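Xylooligosaccharide oxidase (Myceliophthora thermophila, PDB 5L6G) oxidises the C1 hydroxyl of xylooligosaccharides and related sugars to lactones, passing the electrons through a bicovalently bound FAD to molecular oxygen to give hydrogen peroxide. Local coordinates at residues D205-F217 and Y466-L480. Residues are numbered along the deposited sequence; the frame is centred on the assembly and turned at random.
Sequences DLFWALRGAGSNF and YRQNLDRLRRIKQQL. With FAD (flavin-adenine dinucleotide), chain D.
With CG trans to the backbone N in both Trp208 (chi1 -179°) and Arg472 (chi1 -179°), and the arginine chain extended as far as NE, the guanidinium is laid flat over one face of the indole. The planes lie 15° apart, and Arg472 CZ stands 3.8 Å from the centroid of the five-membered ring, a cation-pi stack, while CD makes a CH-pi contact over the six-membered ring. Arg472 NH2 then donates to Asp205 OD1 (2.9 Å) on its anti side, in a salt bridge whose carboxylate stands nearly perpendicular to the guanidinium. At the indole edge, Asn469 O lies 3.6 Å from Trp208 CH2. Leu473 CD2 lies 3.6 Å from Phe217 CZ and also packs on Trp208, Ala209 and Ala213; Ile476 splits its branches, CD1 against Trp208 CE3 and CG2 against Phe217 CE1. Replacing Trp208 by an alanine would probably leave the guanidinium without its stacking surface and open a gap beside Leu473 and Ile476. Lys477 NZ, also paired with Asp481, bonds Asn216 O (2.8 Å) on a lone pair. Water links Asn216 ND2 to Tyr466 OH; ND2 also bonds Ala213 O, and OD1 accepts from Val492 N. The helices thus join the PCMH-type FAD-binding region to the berberine-like region: stack and salt bridge together probably fix the guanidinium's rotation, while Lys477 satisfies the carbonyl of buried Asn216.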
loop_
_atom_site.group_PDB
_atom_site.type_symbol
_atom_site.label_atom_id
_atom_site.label_comp_id
_atom_site.label_asym_id
_atom_site.label_seq_id
_atom_site.Cartn_x
_atom_site.Cartn_y
_atom_site.Cartn_z
ATOM N N ASP A 205 -17.906 5.739 12.380
ATOM C CA ASP A 205 -17.304 6.772 11.517
ATOM C C ASP A 205 -15.781 6.645 11.456
ATOM O O ASP A 205 -15.185 6.768 10.390
ATOM C CB ASP A 205 -17.649 8.175 11.981
ATOM C CG ASP A 205 -19.086 8.547 11.727
ATOM O OD1 ASP A 205 -19.742 7.959 10.835
ATOM O OD2 ASP A 205 -19.576 9.441 12.458
ATOM N N LEU A 206 -15.161 6.429 12.611
ATOM C CA LEU A 206 -13.717 6.273 12.694
ATOM C C LEU A 206 -13.299 4.987 11.994
ATOM O O LEU A 206 -12.307 4.965 11.276
ATOM C CB LEU A 206 -13.262 6.256 14.161
ATOM C CG LEU A 206 -11.802 5.864 14.414
ATOM C CD1 LEU A 206 -10.854 6.754 13.628
ATOM C CD2 LEU A 206 -11.486 5.935 15.897
ATOM N N PHE A 207 -14.064 3.922 12.192
ATOM C CA PHE A 207 -13.765 2.659 11.534
ATOM C C PHE A 207 -13.796 2.850 10.023
ATOM O O PHE A 207 -12.904 2.404 9.307
ATOM C CB PHE A 207 -14.762 1.593 11.959
ATOM C CG PHE A 207 -14.304 0.203 11.662
ATOM C CD1 PHE A 207 -13.058 -0.224 12.094
ATOM C CD2 PHE A 207 -15.101 -0.670 10.970
ATOM C CE1 PHE A 207 -12.617 -1.511 11.834
ATOM C CE2 PHE A 207 -14.671 -1.968 10.709
ATOM C CZ PHE A 207 -13.424 -2.380 11.145
ATOM N N TRP A 208 -14.814 3.557 9.549
ATOM C CA TRP A 208 -14.904 3.931 8.135
ATOM C C TRP A 208 -13.677 4.747 7.713
ATOM O O TRP A 208 -13.009 4.394 6.744
ATOM C CB TRP A 208 -16.214 4.701 7.878
ATOM C CG TRP A 208 -16.417 5.113 6.445
ATOM C CD1 TRP A 208 -17.040 4.407 5.472
ATOM C CD2 TRP A 208 -15.989 6.340 5.840
ATOM N NE1 TRP A 208 -17.036 5.114 4.291
ATOM C CE2 TRP A 208 -16.384 6.301 4.493
ATOM C CE3 TRP A 208 -15.304 7.463 6.309
ATOM C CZ2 TRP A 208 -16.125 7.341 3.614
ATOM C CZ3 TRP A 208 -15.055 8.497 5.439
ATOM C CH2 TRP A 208 -15.454 8.429 4.106
ATOM N N ALA A 209 -13.346 5.806 8.453
ATOM C CA ALA A 209 -12.216 6.664 8.072
ATOM C C ALA A 209 -10.867 5.921 8.098
ATOM O O ALA A 209 -10.040 6.086 7.195
ATOM C CB ALA A 209 -12.160 7.916 8.937
ATOM N N LEU A 210 -10.664 5.063 9.095
ATOM C CA LEU A 210 -9.436 4.280 9.191
ATOM C C LEU A 210 -9.182 3.407 7.983
ATOM O O LEU A 210 -8.022 3.187 7.604
ATOM C CB LEU A 210 -9.462 3.337 10.397
ATOM C CG LEU A 210 -9.356 3.956 11.781
ATOM C CD1 LEU A 210 -9.489 2.854 12.826
ATOM C CD2 LEU A 210 -8.049 4.716 11.934
ATOM N N ARG A 211 -10.266 2.879 7.422
ATOM C CA ARG A 211 -10.171 1.842 6.444
ATOM C C ARG A 211 -10.027 2.413 5.048
ATOM O O ARG A 211 -10.885 2.190 4.185
ATOM C CB ARG A 211 -11.348 0.863 6.592
ATOM C CG ARG A 211 -10.996 -0.125 7.691
ATOM C CD ARG A 211 -12.157 -0.665 8.439
ATOM N NE ARG A 211 -13.109 -1.428 7.661
ATOM C CZ ARG A 211 -14.317 -1.005 7.312
ATOM N NH1 ARG A 211 -14.720 0.238 7.582
ATOM N NH2 ARG A 211 -15.129 -1.835 6.662
ATOM N N GLY A 212 -8.906 3.119 4.862
ATOM C CA GLY A 212 -8.554 3.787 3.611
ATOM C C GLY A 212 -7.721 5.048 3.796
ATOM O O GLY A 212 -6.931 5.402 2.918
ATOM N N ALA A 213 -7.905 5.728 4.928
ATOM C CA ALA A 213 -7.229 6.998 5.182
ATOM C C ALA A 213 -6.689 7.099 6.605
ATOM O O ALA A 213 -6.522 8.198 7.133
ATOM C CB ALA A 213 -8.177 8.148 4.880
ATOM N N GLY A 214 -6.383 5.950 7.209
ATOM C CA GLY A 214 -6.098 5.851 8.643
ATOM C C GLY A 214 -4.912 6.623 9.184
ATOM O O GLY A 214 -4.825 6.871 10.381
ATOM N N SER A 215 -4.021 7.074 8.314
ATOM C CA SER A 215 -2.900 7.915 8.729
ATOM C C SER A 215 -3.339 9.274 9.249
ATOM O O SER A 215 -2.550 9.984 9.856
ATOM C CB SER A 215 -1.922 8.131 7.563
ATOM O OG SER A 215 -2.595 8.545 6.385
ATOM N N ASN A 216 -4.591 9.640 9.008
ATOM C CA ASN A 216 -5.060 10.982 9.310
ATOM C C ASN A 216 -5.805 11.121 10.629
ATOM O O ASN A 216 -6.092 12.244 11.035
ATOM C CB ASN A 216 -5.989 11.449 8.192
ATOM C CG ASN A 216 -5.261 11.643 6.888
ATOM O OD1 ASN A 216 -4.521 12.605 6.741
ATOM N ND2 ASN A 216 -5.449 10.719 5.943
ATOM N N PHE A 217 -6.144 10.009 11.274
ATOM C CA PHE A 217 -7.103 10.054 12.378
ATOM C C PHE A 217 -6.633 9.655 13.762
ATOM O O PHE A 217 -7.375 9.830 14.715
ATOM C CB PHE A 217 -8.346 9.262 11.989
ATOM C CG PHE A 217 -8.957 9.761 10.731
ATOM C CD1 PHE A 217 -9.740 10.892 10.743
ATOM C CD2 PHE A 217 -8.667 9.163 9.519
ATOM C CE1 PHE A 217 -10.279 11.395 9.576
ATOM C CE2 PHE A 217 -9.205 9.661 8.352
ATOM C CZ PHE A 217 -10.024 10.766 8.381
ATOM N N TYR A 466 -8.664 10.041 -2.469
ATOM C CA TYR A 466 -9.908 9.712 -1.786
ATOM C C TYR A 466 -11.199 10.012 -2.553
ATOM O O TYR A 466 -12.281 9.514 -2.166
ATOM C CB TYR A 466 -9.924 10.395 -0.435
ATOM C CG TYR A 466 -8.698 10.097 0.381
ATOM C CD1 TYR A 466 -8.412 8.809 0.786
ATOM C CD2 TYR A 466 -7.802 11.110 0.710
ATOM C CE1 TYR A 466 -7.290 8.532 1.543
ATOM C CE2 TYR A 466 -6.677 10.845 1.465
ATOM C CZ TYR A 466 -6.413 9.557 1.869
ATOM O OH TYR A 466 -5.290 9.303 2.618
ATOM N N ARG A 467 -11.085 10.800 -3.629
ATOM C CA ARG A 467 -12.177 11.076 -4.557
ATOM C C ARG A 467 -13.505 11.333 -3.837
ATOM O O ARG A 467 -13.608 12.281 -3.069
ATOM C CB ARG A 467 -12.264 9.953 -5.612
ATOM C CG ARG A 467 -11.127 9.955 -6.634
ATOM C CD ARG A 467 -11.206 11.211 -7.502
ATOM N NE ARG A 467 -10.329 11.185 -8.681
ATOM C CZ ARG A 467 -9.801 12.267 -9.263
ATOM N NH1 ARG A 467 -10.020 13.488 -8.766
ATOM N NH2 ARG A 467 -9.033 12.136 -10.344
ATOM N N GLN A 468 -14.510 10.489 -4.070
ATOM C CA GLN A 468 -15.848 10.766 -3.595
ATOM C C GLN A 468 -15.970 10.685 -2.066
ATOM O O GLN A 468 -16.954 11.132 -1.505
ATOM C CB GLN A 468 -16.847 9.784 -4.232
ATOM C CG GLN A 468 -16.798 8.374 -3.644
ATOM C CD GLN A 468 -15.701 7.498 -4.228
ATOM O OE1 GLN A 468 -14.877 7.951 -5.019
ATOM N NE2 GLN A 468 -15.714 6.221 -3.862
ATOM N N ASN A 469 -14.975 10.109 -1.405
ATOM C CA ASN A 469 -14.993 9.993 0.050
ATOM C C ASN A 469 -14.275 11.123 0.783
ATOM O O ASN A 469 -14.303 11.186 2.024
ATOM C CB ASN A 469 -14.417 8.646 0.426
ATOM C CG ASN A 469 -15.327 7.528 0.024
ATOM O OD1 ASN A 469 -16.516 7.756 -0.178
ATOM N ND2 ASN A 469 -14.798 6.331 -0.111
ATOM N N LEU A 470 -13.686 12.046 0.030
ATOM C CA LEU A 470 -12.947 13.138 0.639
ATOM C C LEU A 470 -13.813 13.955 1.585
ATOM O O LEU A 470 -13.394 14.269 2.694
ATOM C CB LEU A 470 -12.330 14.058 -0.404
ATOM C CG LEU A 470 -11.499 15.217 0.153
ATOM C CD1 LEU A 470 -10.402 14.703 1.077
ATOM C CD2 LEU A 470 -10.927 16.044 -0.995
ATOM N N ASP A 471 -15.015 14.327 1.154
ATOM C CA ASP A 471 -15.798 15.283 1.958
ATOM C C ASP A 471 -16.119 14.719 3.347
ATOM O O ASP A 471 -15.941 15.395 4.354
ATOM C CB ASP A 471 -17.048 15.748 1.214
ATOM C CG ASP A 471 -16.730 16.794 0.132
ATOM O OD1 ASP A 471 -15.587 17.320 0.104
ATOM O OD2 ASP A 471 -17.617 17.102 -0.701
ATOM N N ARG A 472 -16.540 13.467 3.409
ATOM C CA ARG A 472 -16.815 12.847 4.700
ATOM C C ARG A 472 -15.532 12.679 5.517
ATOM O O ARG A 472 -15.518 12.940 6.726
ATOM C CB ARG A 472 -17.511 11.509 4.517
ATOM C CG ARG A 472 -17.825 10.846 5.837
ATOM C CD ARG A 472 -18.606 9.581 5.610
ATOM N NE ARG A 472 -18.825 8.857 6.858
ATOM C CZ ARG A 472 -19.247 7.597 6.915
ATOM N NH1 ARG A 472 -19.489 6.922 5.800
ATOM N NH2 ARG A 472 -19.413 7.012 8.086
ATOM N N LEU A 473 -14.446 12.288 4.857
ATOM C CA LEU A 473 -13.139 12.231 5.524
ATOM C C LEU A 473 -12.762 13.562 6.170
ATOM O O LEU A 473 -12.226 13.569 7.271
ATOM C CB LEU A 473 -12.019 11.821 4.569
ATOM C CG LEU A 473 -11.951 10.323 4.216
ATOM C CD1 LEU A 473 -10.957 10.103 3.109
ATOM C CD2 LEU A 473 -11.578 9.501 5.429
ATOM N N ARG A 474 -13.005 14.668 5.471
ATOM C CA ARG A 474 -12.686 16.000 6.019
ATOM C C ARG A 474 -13.551 16.317 7.237
ATOM O O ARG A 474 -13.090 16.940 8.204
ATOM C CB ARG A 474 -12.849 17.080 4.956
ATOM C CG ARG A 474 -11.812 16.992 3.859
ATOM C CD ARG A 474 -11.792 18.220 2.976
ATOM N NE ARG A 474 -11.378 19.404 3.737
ATOM C CZ ARG A 474 -11.463 20.655 3.296
ATOM N NH1 ARG A 474 -11.955 20.911 2.088
ATOM N NH2 ARG A 474 -11.061 21.661 4.071
ATOM N N ARG A 475 -14.800 15.869 7.208
ATOM C CA ARG A 475 -15.689 16.088 8.342
ATOM C C ARG A 475 -15.224 15.312 9.562
ATOM O O ARG A 475 -15.183 15.859 10.653
ATOM C CB ARG A 475 -17.135 15.757 7.988
ATOM C CG ARG A 475 -17.732 16.742 6.996
ATOM C CD ARG A 475 -19.241 16.641 6.904
ATOM N NE ARG A 475 -19.672 15.331 6.399
ATOM C CZ ARG A 475 -19.768 14.993 5.116
ATOM N NH1 ARG A 475 -19.454 15.853 4.151
ATOM N NH2 ARG A 475 -20.188 13.772 4.795
ATOM N N ILE A 476 -14.858 14.048 9.370
ATOM C CA ILE A 476 -14.365 13.218 10.475
ATOM C C ILE A 476 -13.032 13.769 10.974
ATOM O O ILE A 476 -12.739 13.749 12.161
ATOM C CB ILE A 476 -14.254 11.731 10.060
ATOM C CG1 ILE A 476 -15.644 11.182 9.758
ATOM C CG2 ILE A 476 -13.672 10.882 11.174
ATOM C CD1 ILE A 476 -15.632 9.846 9.072
ATOM N N LYS A 477 -12.225 14.298 10.067
ATOM C CA LYS A 477 -10.943 14.875 10.468
ATOM C C LYS A 477 -11.112 16.055 11.431
ATOM O O LYS A 477 -10.403 16.161 12.422
ATOM C CB LYS A 477 -10.156 15.292 9.229
ATOM C CG LYS A 477 -8.816 15.954 9.495
ATOM C CD LYS A 477 -7.791 15.018 10.117
ATOM C CE LYS A 477 -6.487 15.781 10.341
ATOM N NZ LYS A 477 -5.376 14.885 10.745
ATOM N N GLN A 478 -12.045 16.940 11.130
ATOM C CA GLN A 478 -12.327 18.065 12.023
ATOM C C GLN A 478 -12.793 17.546 13.383
ATOM O O GLN A 478 -12.451 18.113 14.421
ATOM C CB GLN A 478 -13.356 18.990 11.367
ATOM C CG GLN A 478 -13.659 20.261 12.123
ATOM C CD GLN A 478 -14.627 20.053 13.268
ATOM O OE1 GLN A 478 -15.407 19.097 13.282
ATOM N NE2 GLN A 478 -14.559 20.932 14.259
ATOM N N GLN A 479 -13.534 16.436 13.389
ATOM C CA GLN A 479 -14.061 15.901 14.638
ATOM C C GLN A 479 -13.008 15.235 15.490
ATOM O O GLN A 479 -13.073 15.333 16.713
ATOM C CB GLN A 479 -15.184 14.900 14.391
ATOM C CG GLN A 479 -16.489 15.515 13.916
ATOM C CD GLN A 479 -17.442 14.452 13.396
ATOM O OE1 GLN A 479 -17.019 13.415 12.924
ATOM N NE2 GLN A 479 -18.733 14.711 13.492
ATOM N N LEU A 480 -12.063 14.536 14.857
ATOM C CA LEU A 480 -11.096 13.725 15.590
ATOM C C LEU A 480 -9.721 14.363 15.729
ATOM O O LEU A 480 -9.028 14.096 16.706
ATOM C CB LEU A 480 -10.966 12.332 14.968
ATOM C CG LEU A 480 -12.223 11.448 15.032
ATOM C CD1 LEU A 480 -11.938 10.077 14.433
ATOM C CD2 LEU A 480 -12.735 11.282 16.448
HETATM P PA FAD D . 5.114 3.966 7.029
HETATM O O1A FAD D . 5.578 3.546 8.404
HETATM O O2A FAD D . 6.041 4.841 6.247
HETATM O O5B FAD D . 3.650 4.535 7.102
HETATM C C5B FAD D . 2.914 4.983 5.960
HETATM C C4B FAD D . 1.813 5.924 6.398
HETATM O O4B FAD D . 0.934 5.238 7.292
HETATM C C3B FAD D . 2.339 7.131 7.157
HETATM O O3B FAD D . 1.484 8.232 6.930
HETATM C C2B FAD D . 2.227 6.710 8.599
HETATM O O2B FAD D . 2.196 7.799 9.513
HETATM C C1B FAD D . 0.955 5.892 8.566
HETATM N N9A FAD D . 0.952 4.904 9.648
HETATM C C8A FAD D . 1.852 3.962 9.912
HETATM N N7A FAD D . 1.501 3.257 11.015
HETATM C C5A FAD D . 0.345 3.780 11.422
HETATM C C6A FAD D . -0.555 3.527 12.545
HETATM N N6A FAD D . -0.226 2.522 13.379
HETATM N N1A FAD D . -1.643 4.317 12.664
HETATM C C2A FAD D . -1.945 5.294 11.805
HETATM N N3A FAD D . -1.147 5.584 10.734
HETATM C C4A FAD D . -0.016 4.856 10.527
HETATM N N1 FAD D . 1.659 -1.669 -1.391
HETATM C C2 FAD D . 0.684 -2.488 -1.897
HETATM O O2 FAD D . -0.516 -2.098 -1.872
HETATM N N3 FAD D . 0.992 -3.715 -2.384
HETATM C C4 FAD D . 2.256 -4.202 -2.395
HETATM O O4 FAD D . 2.559 -5.342 -2.847
HETATM C C4X FAD D . 3.363 -3.372 -1.873
HETATM N N5 FAD D . 4.666 -3.778 -1.847
HETATM C C5X FAD D . 5.688 -3.002 -1.327
HETATM C C6 FAD D . 7.019 -3.439 -1.279
HETATM C C7 FAD D . 8.015 -2.600 -0.756
HETATM C C7M FAD D . 9.438 -3.102 -0.743
HETATM C C8 FAD D . 7.674 -1.247 -0.193
HETATM C C8M FAD D . 8.724 -0.347 0.448
HETATM C C9 FAD D . 6.344 -0.842 -0.240
HETATM C C9A FAD D . 5.339 -1.653 -0.798
HETATM N N10 FAD D . 3.982 -1.240 -0.869
HETATM C C10 FAD D . 2.964 -2.046 -1.383
HETATM C "C1'" FAD D . 3.548 0.065 -0.385
HETATM C "C2'" FAD D . 3.093 0.025 1.040
HETATM O "O2'" FAD D . 1.775 -0.531 1.048
HETATM C "C3'" FAD D . 3.018 1.470 1.500
HETATM O "O3'" FAD D . 4.285 2.123 1.358
HETATM C "C4'" FAD D . 2.584 1.487 2.968
HETATM O "O4'" FAD D . 1.843 2.691 3.216
HETATM C "C5'" FAD D . 3.798 1.371 3.854
HETATM O "O5'" FAD D . 3.391 1.018 5.178
HETATM P P FAD D . 4.459 1.180 6.329
HETATM O O1P FAD D . 3.834 0.967 7.671
HETATM O O2P FAD D . 5.676 0.373 6.009
HETATM O O3P FAD D . 4.956 2.682 6.076
HETATM O O HOH W 1 -3.849 11.453 3.334
HETATM O O HOH W 2 -3.131 13.715 9.225
HETATM O O HOH W 3 -7.219 12.024 16.523
#